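Local coordinates for NANS (YJHS), A 9-O-acetyl N-acetylneuraminic acid esterase (Escherichia coli O157:H7 EDL933, PDB 3PT5), which hydrolyses the 9-O-acetyl ester of 9-O-acetyl-N-acetylneuraminic acid as an SGNH-type esterase, probably so that the bacterium can grow on this sialic acid, at residues K53-F58 and N71-L76; L125-C130 and S169-A174; S134-G139 and V186-G191; C235-W240 and A252-Y257; L278-D283 and S310-S315. One frame throughout, in Å; residues are numbered along the deposited sequence.

Interaction 1: K53-F58 and N71-L76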
# COMPACT_ATOMS: atom_id res chain seq x y z
N LYS A 53 -13.76 0.05 2.88
CA LYS A 53 -13.95 -0.14 1.43
C LYS A 53 -12.68 0.21 0.67
O LYS A 53 -11.72 0.75 1.24
CB LYS A 53 -15.12 0.72 0.94
CG LYS A 53 -16.41 0.49 1.65
CD LYS A 53 -17.00 -0.87 1.32
CE LYS A 53 -18.39 -0.99 1.96
NZ LYS A 53 -18.80 -2.42 1.97
N GLN A 54 -12.68 -0.15 -0.61
CA GLN A 54 -11.60 0.25 -1.51
C GLN A 54 -12.19 0.58 -2.85
O GLN A 54 -13.32 0.20 -3.14
CB GLN A 54 -10.53 -0.85 -1.63
CG GLN A 54 -11.05 -2.15 -2.35
CD GLN A 54 -10.00 -3.23 -2.44
OE1 GLN A 54 -8.87 -2.96 -2.88
NE2 GLN A 54 -10.35 -4.47 -2.03
N LEU A 55 -11.43 1.29 -3.67
CA LEU A 55 -11.81 1.48 -5.07
C LEU A 55 -11.36 0.29 -5.89
O LEU A 55 -10.17 -0.02 -5.94
CB LEU A 55 -11.24 2.78 -5.64
CG LEU A 55 -11.75 4.15 -5.19
CD1 LEU A 55 -11.18 5.19 -6.13
CD2 LEU A 55 -13.26 4.25 -5.19
N ALA A 56 -12.31 -0.37 -6.55
CA ALA A 56 -12.01 -1.58 -7.34
C ALA A 56 -11.15 -1.32 -8.56
O ALA A 56 -11.08 -0.22 -9.08
CB ALA A 56 -13.31 -2.26 -7.79
N ARG A 57 -10.52 -2.40 -9.04
CA ARG A 57 -9.69 -2.36 -10.23
C ARG A 57 -9.96 -3.59 -11.09
O ARG A 57 -10.11 -3.46 -12.31
CB ARG A 57 -8.20 -2.30 -9.89
CG ARG A 57 -7.31 -2.10 -11.12
CD ARG A 57 -5.81 -2.04 -10.78
NE ARG A 57 -5.49 -1.03 -9.77
CZ ARG A 57 -5.19 0.23 -10.06
NH1 ARG A 57 -4.90 1.09 -9.09
NH2 ARG A 57 -5.15 0.63 -11.33
N PHE A 58 -10.00 -4.76 -10.46
CA PHE A 58 -10.02 -6.03 -11.19
C PHE A 58 -11.44 -6.28 -11.68
O PHE A 58 -12.36 -5.54 -11.33
CB PHE A 58 -9.53 -7.18 -10.31
CG PHE A 58 -8.22 -6.89 -9.57
CD1 PHE A 58 -7.19 -6.16 -10.18
CD2 PHE A 58 -8.02 -7.37 -8.29
CE1 PHE A 58 -6.01 -5.90 -9.49
CE2 PHE A 58 -6.85 -7.13 -7.60
CZ PHE A 58 -5.85 -6.40 -8.20
N ASN A 71 -13.09 1.48 -10.13
CA ASN A 71 -13.52 2.54 -9.21
C ASN A 71 -14.85 2.30 -8.48
O ASN A 71 -15.35 3.19 -7.76
CB ASN A 71 -13.44 3.94 -9.86
CG ASN A 71 -12.02 4.43 -9.98
OD1 ASN A 71 -11.12 3.86 -9.37
ND2 ASN A 71 -11.80 5.48 -10.78
N ASP A 72 -15.41 1.11 -8.61
CA ASP A 72 -16.54 0.74 -7.79
C ASP A 72 -16.09 0.74 -6.32
O ASP A 72 -14.95 0.37 -6.01
CB ASP A 72 -17.06 -0.65 -8.14
CG ASP A 72 -18.01 -0.64 -9.32
OD1 ASP A 72 -18.20 0.42 -9.96
OD2 ASP A 72 -18.56 -1.74 -9.58
N ILE A 73 -16.98 1.15 -5.43
CA ILE A 73 -16.78 0.91 -4.01
C ILE A 73 -17.04 -0.57 -3.70
O ILE A 73 -18.16 -1.09 -3.91
CB ILE A 73 -17.70 1.84 -3.17
CG1 ILE A 73 -17.24 3.30 -3.35
CG2 ILE A 73 -17.67 1.44 -1.69
CD1 ILE A 73 -17.87 4.28 -2.36
N ILE A 74 -16.02 -1.24 -3.18
CA ILE A 74 -16.12 -2.65 -2.82
C ILE A 74 -15.43 -2.90 -1.46
O ILE A 74 -14.70 -2.05 -0.96
CB ILE A 74 -15.53 -3.58 -3.93
CG1 ILE A 74 -14.03 -3.36 -4.07
CG2 ILE A 74 -16.27 -3.36 -5.25
CD1 ILE A 74 -13.28 -4.47 -4.86
N PRO A 75 -15.68 -4.07 -0.85
CA PRO A 75 -14.98 -4.35 0.41
C PRO A 75 -13.46 -4.35 0.28
O PRO A 75 -12.91 -4.83 -0.72
CB PRO A 75 -15.47 -5.74 0.79
CG PRO A 75 -16.83 -5.89 0.09
CD PRO A 75 -16.62 -5.14 -1.22
N LEU A 76 -12.79 -3.79 1.28
CA LEU A 76 -11.33 -3.90 1.32
C LEU A 76 -10.97 -5.20 2.00
O LEU A 76 -11.55 -5.55 3.02
CB LEU A 76 -10.72 -2.73 2.07
CG LEU A 76 -9.22 -2.83 2.38
CD1 LEU A 76 -8.36 -2.84 1.15
CD2 LEU A 76 -8.85 -1.64 3.30
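The Gln54 side chain stands on one face of the sheet and crosses that of Ile74 obliquely, with Gln54 CG 3.6 Å from Ile74 CG1. Its chain runs straight beyond CG (chi2 -179°), which carries the amide past Ile74. Gln54 NE2 donates in the amide plane to a lone pair of Pro75 O at 2.9 Å. The Leu76 side chain crosses that of Gln54 at about a right angle, CD1 against Gln54 CB and CD; Gln54 OE1 is taken by His81 N. Between the two backbones, paired bonds set the register: Gln54 N to Ile74 O at 2.8 Å and Ile74 N to Gln54 O at 3.1 Å, both nearly along the C=O axis. Strand 73-75 is thereby the antiparallel outermost strand of an otherwise parallel sheet, bordering strand 52-55. Just beyond the latter, Ala56 CB points across to meet Ile74 CD1 at 3.7 Å. On the face of Leu55 and Ile73, the CG2 branch of Ile73 packs crosswise on Lys53 CB and CG. At the strand end, Leu55 CD1 and CD2 rest on Asn71 OD1 and O. Ala56 N donates to Asp72 O at 2.8 Å, while Asn71 N reaches Ala56 O from above its carbonyl plane.

Interaction 2: L125-C130 and S169-A174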
# COMPACT_ATOMS: atom_id res chain seq x y z
N LEU A 125 -12.17 4.58 3.15
CA LEU A 125 -12.08 4.24 1.72
C LEU A 125 -10.63 4.29 1.33
O LEU A 125 -10.03 5.35 1.27
CB LEU A 125 -12.88 5.20 0.83
CG LEU A 125 -12.83 4.95 -0.68
CD1 LEU A 125 -13.32 3.55 -1.04
CD2 LEU A 125 -13.62 6.02 -1.45
N ILE A 126 -10.06 3.11 1.07
CA ILE A 126 -8.66 3.04 0.63
C ILE A 126 -8.60 3.12 -0.90
O ILE A 126 -9.45 2.54 -1.58
CB ILE A 126 -8.02 1.70 1.12
CG1 ILE A 126 -7.96 1.65 2.66
CG2 ILE A 126 -6.65 1.44 0.50
CD1 ILE A 126 -7.45 2.87 3.38
N VAL A 127 -7.62 3.86 -1.41
CA VAL A 127 -7.38 3.99 -2.84
C VAL A 127 -6.02 3.28 -3.18
O VAL A 127 -4.97 3.88 -3.06
CB VAL A 127 -7.38 5.49 -3.31
CG1 VAL A 127 -7.22 5.60 -4.84
CG2 VAL A 127 -8.67 6.20 -2.85
N PRO A 128 -6.09 1.98 -3.57
CA PRO A 128 -4.86 1.22 -3.77
C PRO A 128 -4.27 1.48 -5.15
O PRO A 128 -4.92 1.18 -6.18
CB PRO A 128 -5.29 -0.24 -3.52
CG PRO A 128 -6.75 -0.26 -3.75
CD PRO A 128 -7.29 1.14 -3.67
N CYS A 129 -3.05 2.03 -5.15
CA CYS A 129 -2.32 2.37 -6.37
C CYS A 129 -0.87 1.91 -6.36
O CYS A 129 0.01 2.69 -6.68
CB CYS A 129 -2.39 3.89 -6.62
SG CYS A 129 -4.06 4.55 -6.68
N CYS A 130 -0.63 0.66 -5.95
CA CYS A 130 0.73 0.14 -5.86
C CYS A 130 1.07 -0.78 -7.01
O CYS A 130 0.18 -1.39 -7.61
CB CYS A 130 0.91 -0.63 -4.56
SG CYS A 130 0.40 0.24 -3.07
N SER A 169 -5.93 10.12 -10.72
CA SER A 169 -7.27 9.85 -11.21
C SER A 169 -8.12 9.09 -10.20
O SER A 169 -9.29 9.45 -9.99
CB SER A 169 -7.21 9.15 -12.57
OG SER A 169 -8.07 8.03 -12.60
N ARG A 170 -7.53 8.08 -9.54
CA ARG A 170 -8.26 7.32 -8.53
C ARG A 170 -8.49 8.11 -7.23
O ARG A 170 -9.53 7.98 -6.62
CB ARG A 170 -7.54 6.00 -8.22
CG ARG A 170 -7.81 4.99 -9.27
CD ARG A 170 -6.86 3.86 -9.23
NE ARG A 170 -6.98 2.90 -8.13
CZ ARG A 170 -7.92 1.98 -7.99
NH1 ARG A 170 -9.02 1.96 -8.77
NH2 ARG A 170 -7.81 1.11 -7.02
N THR A 171 -7.51 8.91 -6.83
CA THR A 171 -7.69 9.76 -5.64
C THR A 171 -8.81 10.77 -5.87
O THR A 171 -9.67 10.97 -5.00
CB THR A 171 -6.38 10.45 -5.25
OG1 THR A 171 -5.42 9.45 -4.92
CG2 THR A 171 -6.57 11.37 -4.02
N ARG A 172 -8.80 11.38 -7.06
CA ARG A 172 -9.84 12.35 -7.41
C ARG A 172 -11.20 11.67 -7.42
O ARG A 172 -12.15 12.22 -6.89
CB ARG A 172 -9.60 12.92 -8.80
CG ARG A 172 -8.63 14.04 -8.87
CD ARG A 172 -8.44 14.40 -10.34
NE ARG A 172 -7.72 15.65 -10.51
CZ ARG A 172 -6.96 15.94 -11.57
NH1 ARG A 172 -6.81 15.07 -12.56
NH2 ARG A 172 -6.35 17.13 -11.62
N ALA A 173 -11.27 10.47 -8.00
CA ALA A 173 -12.52 9.72 -8.13
C ALA A 173 -13.09 9.44 -6.75
O ALA A 173 -14.31 9.49 -6.55
CB ALA A 173 -12.31 8.40 -8.88
N ALA A 174 -12.20 9.14 -5.81
CA ALA A 174 -12.64 8.83 -4.46
C ALA A 174 -13.28 10.05 -3.79
O ALA A 174 -14.27 9.92 -3.05
CB ALA A 174 -11.47 8.31 -3.63
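Pro128 O is gripped by three N-H donors, two of them on the Arg170 guanidinium. Arg170 NH2 gives the better bond, 3.0 Å to Pro128 O, lying on a lone pair in the carbonyl plane and close to the plane of the guanidinium. Arg170 NE adds a weak, bent one to the same oxygen at 3.3 Å, with 133° at the hydrogen. Arg57 NH1 is the third donor. A bend at chi3 (72°) turns the end of the arginine across the Pro128 ring, so that NH2 stands 3.4 Å from Pro128 CD. Cys129 SG approaches the guanidinium edge in its plane, 3.7 Å from Arg170 NE. Closer to the helix, Arg170 CB presses on Val127 CG1 at 3.4 Å as the two side chains run alongside each other, pointing opposite ways. One turn on, Ala174 CB sits against Val127 CG2 at 3.6 Å and Leu125 CD2 at 3.8 Å. The helix runs nearly antiparallel to the strand, at 171° with axes 8.7 Å apart, as the connecting helix of a beta-alpha-beta crossover should: strand 122-130 and the later strand 182-189 are parallel in the sheet and flank strand 20-28. Leu55 O and Ala56 O also accept from the guanidinium, while Asp166 offers only a long, weak ion pair. This buried cation is therefore held largely by backbone carbonyl dipoles, which probably help it tolerate the nearby positive charge of Arg57.

Interaction 3: S134-G139 and V186-G191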
# COMPACT_ATOMS: atom_id res chain seq x y z
N SER A 134 8.17 -1.34 -9.33
CA SER A 134 8.04 -0.04 -9.98
C SER A 134 9.12 0.90 -9.45
O SER A 134 9.68 0.71 -8.35
CB SER A 134 6.61 0.51 -9.79
OG SER A 134 6.35 0.69 -8.41
N ALA A 135 9.44 1.92 -10.24
CA ALA A 135 10.58 2.79 -9.92
C ALA A 135 10.50 4.10 -10.67
O ALA A 135 9.76 4.21 -11.61
CB ALA A 135 11.89 2.09 -10.26
N PHE A 136 11.33 5.06 -10.25
CA PHE A 136 11.48 6.30 -11.01
C PHE A 136 12.54 6.20 -12.08
O PHE A 136 12.47 6.94 -13.08
CB PHE A 136 11.81 7.46 -10.09
CG PHE A 136 10.64 7.93 -9.26
CD1 PHE A 136 9.70 8.84 -9.77
CD2 PHE A 136 10.44 7.42 -7.98
CE1 PHE A 136 8.62 9.25 -9.00
CE2 PHE A 136 9.34 7.82 -7.19
CZ PHE A 136 8.43 8.75 -7.71
N THR A 137 13.52 5.33 -11.86
CA THR A 137 14.70 5.28 -12.75
C THR A 137 14.80 4.05 -13.66
O THR A 137 15.80 3.87 -14.38
CB THR A 137 16.02 5.53 -11.95
OG1 THR A 137 16.33 4.42 -11.08
CG2 THR A 137 15.94 6.81 -11.13
N ALA A 138 13.78 3.19 -13.60
CA ALA A 138 13.72 1.98 -14.41
C ALA A 138 12.29 1.51 -14.46
O ALA A 138 11.51 1.78 -13.54
CB ALA A 138 14.59 0.90 -13.81
N GLY A 139 11.94 0.81 -15.54
CA GLY A 139 10.64 0.18 -15.65
C GLY A 139 9.87 0.68 -16.85
O GLY A 139 9.95 1.86 -17.18
N VAL A 186 -1.64 10.28 1.82
CA VAL A 186 -1.09 9.19 1.02
C VAL A 186 -0.15 8.38 1.90
O VAL A 186 0.72 8.95 2.55
CB VAL A 186 -0.30 9.73 -0.20
CG1 VAL A 186 0.36 8.60 -1.01
CG2 VAL A 186 -1.20 10.60 -1.11
N CYS A 187 -0.33 7.07 1.92
CA CYS A 187 0.65 6.15 2.48
C CYS A 187 1.48 5.66 1.31
O CYS A 187 1.00 4.95 0.44
CB CYS A 187 -0.04 4.96 3.18
SG CYS A 187 -1.00 5.52 4.61
N TRP A 188 2.74 6.05 1.31
CA TRP A 188 3.68 5.80 0.21
C TRP A 188 4.80 4.91 0.72
O TRP A 188 5.45 5.28 1.69
CB TRP A 188 4.28 7.15 -0.17
CG TRP A 188 5.33 7.10 -1.22
CD1 TRP A 188 6.68 7.23 -1.02
CD2 TRP A 188 5.15 6.88 -2.63
NE1 TRP A 188 7.34 7.13 -2.23
CE2 TRP A 188 6.44 6.89 -3.22
CE3 TRP A 188 4.03 6.65 -3.45
CZ2 TRP A 188 6.64 6.72 -4.60
CZ3 TRP A 188 4.23 6.46 -4.83
CH2 TRP A 188 5.52 6.51 -5.38
N MET A 189 5.06 3.77 0.06
CA MET A 189 6.26 2.98 0.37
C MET A 189 6.87 2.62 -0.93
O MET A 189 6.33 1.79 -1.65
CB MET A 189 5.96 1.70 1.18
CG MET A 189 5.51 2.05 2.57
SD MET A 189 5.00 0.69 3.59
CE MET A 189 6.55 -0.15 3.87
N GLN A 190 7.98 3.27 -1.24
CA GLN A 190 8.65 3.10 -2.51
C GLN A 190 10.10 3.53 -2.39
O GLN A 190 10.44 4.42 -1.61
CB GLN A 190 7.95 3.94 -3.55
CG GLN A 190 8.33 3.61 -4.98
CD GLN A 190 9.61 4.28 -5.42
OE1 GLN A 190 9.91 5.37 -4.97
NE2 GLN A 190 10.35 3.63 -6.32
N GLY A 191 10.94 2.87 -3.18
CA GLY A 191 12.34 3.26 -3.29
C GLY A 191 13.25 2.11 -3.60
O GLY A 191 14.32 2.28 -4.19
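The loop that follows strand 122-130 folds over the C-terminal end of strand 182-189, the end of a parallel alpha/beta sheet at which SGNH hydrolases carry their active site. Phe136 and Trp188 meet there tip to tip, each at the other's ring edge, with Phe136 CE2 3.9 Å from Trp188 CZ2. Neither ring lies over the other, so this is an edge contact and not a stack. Gln190 OE1 joins the same Phe136 edge, 3.4 Å from CE2 and near the ring plane, where the oxygen would face the slightly positive rim of hydrogens. The amide of Gln190 is turned 78° from the Phe136 ring. Its chain starts with CG anti to the backbone N (chi1 -166°) and bends at chi2 (-83°), and this bend carries the amide toward the loop. The run from Trp188 leads to Gly191, which by its place after this strand probably begins the block III region of the SGNH fold. Within that run Gln190 CB rides 3.0 Å above one face of the Trp188 ring, toward its rim. The amide is held at both ends: His203 NE2 bonds Gln190 OE1, and Gln190 NE2 bonds Asp194 OD2. The same Asp194 oxygen accepts from Phe136 N and thus ties the loop to the residue just after strand 182-189. Gln190 NE2 also packs 3.7 Å from Ala135 CA, while the indole NE1 of Trp188 is bonded to Tyr257 OH.

Interaction 4: C235-W240 and A252-Y257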
# COMPACT_ATOMS: atom_id res chain seq x y z
N CYS A 235 5.50 8.41 4.44
CA CYS A 235 6.45 7.65 3.62
C CYS A 235 7.10 6.59 4.50
O CYS A 235 7.79 6.91 5.48
CB CYS A 235 7.49 8.59 3.02
SG CYS A 235 6.77 9.82 1.97
N GLY A 236 6.87 5.33 4.18
CA GLY A 236 7.36 4.24 5.01
C GLY A 236 8.76 3.78 4.66
O GLY A 236 9.22 3.90 3.52
N ASP A 237 9.40 3.21 5.65
CA ASP A 237 10.73 2.63 5.51
C ASP A 237 10.70 1.31 4.70
O ASP A 237 9.64 0.88 4.19
CB ASP A 237 11.29 2.41 6.92
CG ASP A 237 12.83 2.47 7.01
OD1 ASP A 237 13.51 2.57 5.96
OD2 ASP A 237 13.35 2.41 8.15
N THR A 238 11.85 0.67 4.58
CA THR A 238 11.95 -0.60 3.86
C THR A 238 12.58 -1.65 4.78
O THR A 238 12.84 -1.37 5.96
CB THR A 238 12.72 -0.43 2.54
OG1 THR A 238 12.67 -1.65 1.78
CG2 THR A 238 14.15 -0.02 2.77
N THR A 239 12.78 -2.87 4.26
CA THR A 239 13.30 -3.97 5.08
C THR A 239 14.81 -3.91 5.26
O THR A 239 15.51 -3.20 4.53
CB THR A 239 12.99 -5.36 4.50
OG1 THR A 239 13.92 -5.66 3.44
CG2 THR A 239 11.57 -5.42 3.98
N TRP A 240 15.29 -4.73 6.19
CA TRP A 240 16.70 -4.74 6.52
C TRP A 240 17.56 -5.15 5.34
O TRP A 240 18.70 -4.72 5.24
CB TRP A 240 16.98 -5.66 7.70
CG TRP A 240 16.65 -7.13 7.52
CD1 TRP A 240 15.52 -7.78 7.96
CD2 TRP A 240 17.50 -8.13 6.95
NE1 TRP A 240 15.61 -9.13 7.66
CE2 TRP A 240 16.82 -9.37 7.06
CE3 TRP A 240 18.78 -8.12 6.36
CZ2 TRP A 240 17.35 -10.57 6.57
CZ3 TRP A 240 19.31 -9.32 5.88
CH2 TRP A 240 18.59 -10.52 5.98
N ALA A 252 20.47 8.32 0.51
CA ALA A 252 19.99 9.35 -0.41
C ALA A 252 18.48 9.30 -0.58
O ALA A 252 17.77 10.31 -0.40
CB ALA A 252 20.67 9.24 -1.75
N ILE A 253 17.97 8.11 -0.87
CA ILE A 253 16.57 7.96 -1.20
C ILE A 253 15.64 8.08 0.00
O ILE A 253 14.70 8.90 0.01
CB ILE A 253 16.32 6.68 -2.00
CG1 ILE A 253 17.06 6.80 -3.34
CG2 ILE A 253 14.80 6.40 -2.15
CD1 ILE A 253 16.96 5.61 -4.30
N TYR A 254 15.92 7.27 1.02
CA TYR A 254 15.06 7.26 2.19
C TYR A 254 15.38 8.42 3.12
O TYR A 254 14.51 8.89 3.86
CB TYR A 254 15.09 5.89 2.90
CG TYR A 254 14.30 4.85 2.12
CD1 TYR A 254 13.00 4.52 2.50
CD2 TYR A 254 14.82 4.22 1.00
CE1 TYR A 254 12.24 3.60 1.78
CE2 TYR A 254 14.07 3.29 0.25
CZ TYR A 254 12.79 2.97 0.66
OH TYR A 254 12.02 2.05 -0.05
N GLY A 255 16.60 8.94 3.03
CA GLY A 255 16.93 10.15 3.79
C GLY A 255 16.08 11.32 3.31
O GLY A 255 15.66 12.17 4.11
N ASN A 256 15.78 11.34 2.01
CA ASN A 256 14.97 12.39 1.45
C ASN A 256 13.52 12.38 1.96
O ASN A 256 12.80 13.37 1.86
CB ASN A 256 15.01 12.35 -0.07
CG ASN A 256 14.29 13.52 -0.69
OD1 ASN A 256 14.64 14.69 -0.44
ND2 ASN A 256 13.30 13.22 -1.53
N TYR A 257 13.08 11.25 2.49
CA TYR A 257 11.75 11.16 3.10
C TYR A 257 11.75 11.76 4.51
O TYR A 257 10.69 12.05 5.05
CB TYR A 257 11.30 9.71 3.19
CG TYR A 257 11.05 9.04 1.85
CD1 TYR A 257 10.40 9.72 0.81
CD2 TYR A 257 11.44 7.73 1.63
CE1 TYR A 257 10.17 9.09 -0.43
CE2 TYR A 257 11.21 7.09 0.41
CZ TYR A 257 10.58 7.76 -0.61
OH TYR A 257 10.38 7.11 -1.82
O HOH W 1 9.69 1.12 1.20
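The two segments share no direct hydrogen bond; one water bridges them, and they otherwise meet mainly round two tyrosine rings. The contact packs strand 233-236 of the central parallel sheet of the SGNH alpha/beta fold, with the loop leaving its C-terminal end, against residues 254-257, which follow helix 247-253 with helical backbone angles. Water 1 accepts from Tyr254 OH at 2.8 Å and donates to Asp237 O at 3.0 Å. It lies in the plane of the tyrosine ring, at its edge. Gly236 O comes to the same ring in plane as well, 3.5 Å from Tyr254 CE1. Both faces of Tyr254 are packed: Thr238 CG2 makes a CH-pi contact on one, 4.2 Å from the ring centroid and 22° off the normal, and Tyr257 CE2 lies over the opposite face toward the rim. Thr238 CG2 reaches this place from the crowded position between its backbone N and carbonyl carbon, while OG1, anti to the N (chi1 -173°), is directed to Glu192. Asp237 is fixed separately, with Lys243 on OD2 and Tyr250 on OD1. At the strand end of the contact, Cys235 CB forms a second CH-pi contact over the Tyr257 face, 4.1 Å from its centroid. The sulfur follows obliquely in a sulfur-aromatic contact, Cys235 SG standing 4.5 Å from that centroid, 37° off the normal, and 3.8 Å from Tyr257 CD1.

Interaction 5: L278-D283 and S310-S315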
# COMPACT_ATOMS: atom_id res chain seq x y z
N LEU A 278 11.07 -9.24 10.63
CA LEU A 278 9.85 -8.66 10.03
C LEU A 278 9.60 -9.01 8.57
O LEU A 278 8.70 -8.44 7.93
CB LEU A 278 9.74 -7.14 10.21
CG LEU A 278 9.75 -6.58 11.64
CD1 LEU A 278 9.44 -5.10 11.60
CD2 LEU A 278 8.73 -7.33 12.51
N THR A 279 10.44 -9.87 8.01
CA THR A 279 10.32 -10.16 6.59
C THR A 279 9.79 -11.56 6.31
O THR A 279 9.62 -12.38 7.23
CB THR A 279 11.69 -10.05 5.85
OG1 THR A 279 12.53 -11.18 6.21
CG2 THR A 279 12.36 -8.71 6.18
N ASN A 280 9.60 -11.85 5.02
CA ASN A 280 9.28 -13.20 4.57
C ASN A 280 10.42 -14.21 4.71
O ASN A 280 10.22 -15.40 4.39
CB ASN A 280 8.81 -13.19 3.12
CG ASN A 280 7.43 -12.61 2.94
OD1 ASN A 280 6.54 -12.78 3.79
ND2 ASN A 280 7.21 -11.96 1.78
N ALA A 281 11.60 -13.81 5.17
CA ALA A 281 12.65 -14.81 5.45
C ALA A 281 12.03 -15.85 6.41
O ALA A 281 11.44 -15.48 7.40
CB ALA A 281 13.83 -14.16 6.12
N PRO A 282 12.11 -17.16 6.06
CA PRO A 282 11.35 -18.14 6.86
C PRO A 282 11.58 -18.05 8.36
O PRO A 282 10.62 -18.18 9.15
CB PRO A 282 11.86 -19.47 6.31
CG PRO A 282 12.01 -19.17 4.84
CD PRO A 282 12.60 -17.76 4.81
N ASP A 283 12.83 -17.81 8.76
CA ASP A 283 13.18 -17.70 10.18
C ASP A 283 12.54 -16.48 10.85
O ASP A 283 12.39 -16.42 12.09
CB ASP A 283 14.71 -17.65 10.29
CG ASP A 283 15.32 -16.54 9.43
OD1 ASP A 283 15.48 -16.73 8.20
OD2 ASP A 283 15.64 -15.47 9.98
N SER A 310 13.85 -11.90 2.08
CA SER A 310 14.01 -10.79 3.03
C SER A 310 13.71 -9.41 2.41
O SER A 310 13.73 -8.38 3.10
CB SER A 310 15.45 -10.79 3.60
OG SER A 310 16.37 -10.69 2.52
N SER A 311 13.37 -9.38 1.13
CA SER A 311 13.11 -8.12 0.49
C SER A 311 11.72 -7.54 0.76
O SER A 311 11.46 -6.35 0.46
CB SER A 311 13.32 -8.26 -1.02
OG SER A 311 12.41 -9.23 -1.55
N HIS A 312 10.83 -8.37 1.31
CA HIS A 312 9.48 -7.93 1.66
C HIS A 312 9.09 -8.22 3.09
O HIS A 312 9.49 -9.26 3.68
CB HIS A 312 8.44 -8.59 0.77
CG HIS A 312 8.82 -8.61 -0.66
ND1 HIS A 312 9.26 -9.62 -1.43
CD2 HIS A 312 8.71 -7.50 -1.46
CE1 HIS A 312 9.44 -9.10 -2.69
NE2 HIS A 312 9.12 -7.82 -2.68
N PHE A 313 8.29 -7.31 3.65
CA PHE A 313 7.74 -7.51 5.01
C PHE A 313 6.75 -8.65 5.05
O PHE A 313 6.07 -8.92 4.05
CB PHE A 313 7.05 -6.26 5.49
CG PHE A 313 7.98 -5.11 5.72
CD1 PHE A 313 8.86 -5.11 6.82
CD2 PHE A 313 7.90 -4.01 4.87
CE1 PHE A 313 9.70 -4.01 7.04
CE2 PHE A 313 8.73 -2.89 5.09
CZ PHE A 313 9.62 -2.91 6.16
N SER A 314 6.72 -9.34 6.19
CA SER A 314 5.85 -10.51 6.39
C SER A 314 4.39 -10.11 6.56
O SER A 314 4.07 -8.95 6.86
CB SER A 314 6.29 -11.31 7.63
OG SER A 314 6.10 -10.53 8.84
N SER A 315 3.50 -11.09 6.41
CA SER A 315 2.09 -10.86 6.70
C SER A 315 1.89 -10.41 8.15
O SER A 315 1.12 -9.48 8.41
CB SER A 315 1.31 -12.15 6.43
OG SER A 315 1.50 -12.56 5.09
O HOH W 2 4.79 -13.54 5.72
O HOH W 3 9.59 -12.02 0.06
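Segment 310-315 brings His312 beside Ser30 and Asn31, a placement consistent with the active-site histidine of SGNH hydrolases, and enters helix 315-335 with Ser314 as its N-cap. Segment 278-283 meets it in a single bridge between Thr279 and Phe313, whose CA atoms lie 4.0 Å apart. Asn280 N donates to His312 O at 2.9 Å, nearly along the C=O axis (164°), tying down the histidine backbone. Ser314 N donates to Leu278 O at 2.8 Å from above the carbonyl plane, and that oxygen also lies in plane at the Phe313 ring edge, 3.5 Å from CD1. Thr279 makes an ST turn: its OG1, in the crowded position between backbone N and carbonyl carbon, accepts from Ala281 N at 3.0 Å and also bonds Glu284. The OG of Ser314, similarly placed (chi1 65°), caps Ala317 N. The Asn280 amide reaches Ser315 and His312 through one water each while also bonding Tyr35 O and Glu37 N. Its OD1 accepts a hydrogen bond from water 2, which in turn accepts from Ser315 N. Water 3 accepts from Asn280 ND2 at 2.9 Å and sits in the imidazole plane, 2.8 Å from His312 ND1.

Interactions 1 and 2 adjoin at the 73-75 side of the sheet, on neighbouring strands 52-55 and 122-130, their centres 9 Å apart, joined by Leu55 O and Arg170 NH2 at 2.8 Å. Interaction 2 connects to interaction 3 through helix 162-176, which the chain follows into strand 182-189. Interactions 3, 4 and 5 cluster toward the probable catalytic end: Gln190 O lies 2.7 Å from Tyr257 OH, and Thr239 OG1 2.8 Å from Ser310 O. Met189 CE packs on Phe313 CE2 at 3.7 Å, linking interaction 3 to interaction 5, which holds His312. Interaction 1 is remote from this cluster, its centre 27 Å from that of interaction 5 and 29 Å from that of interaction 4.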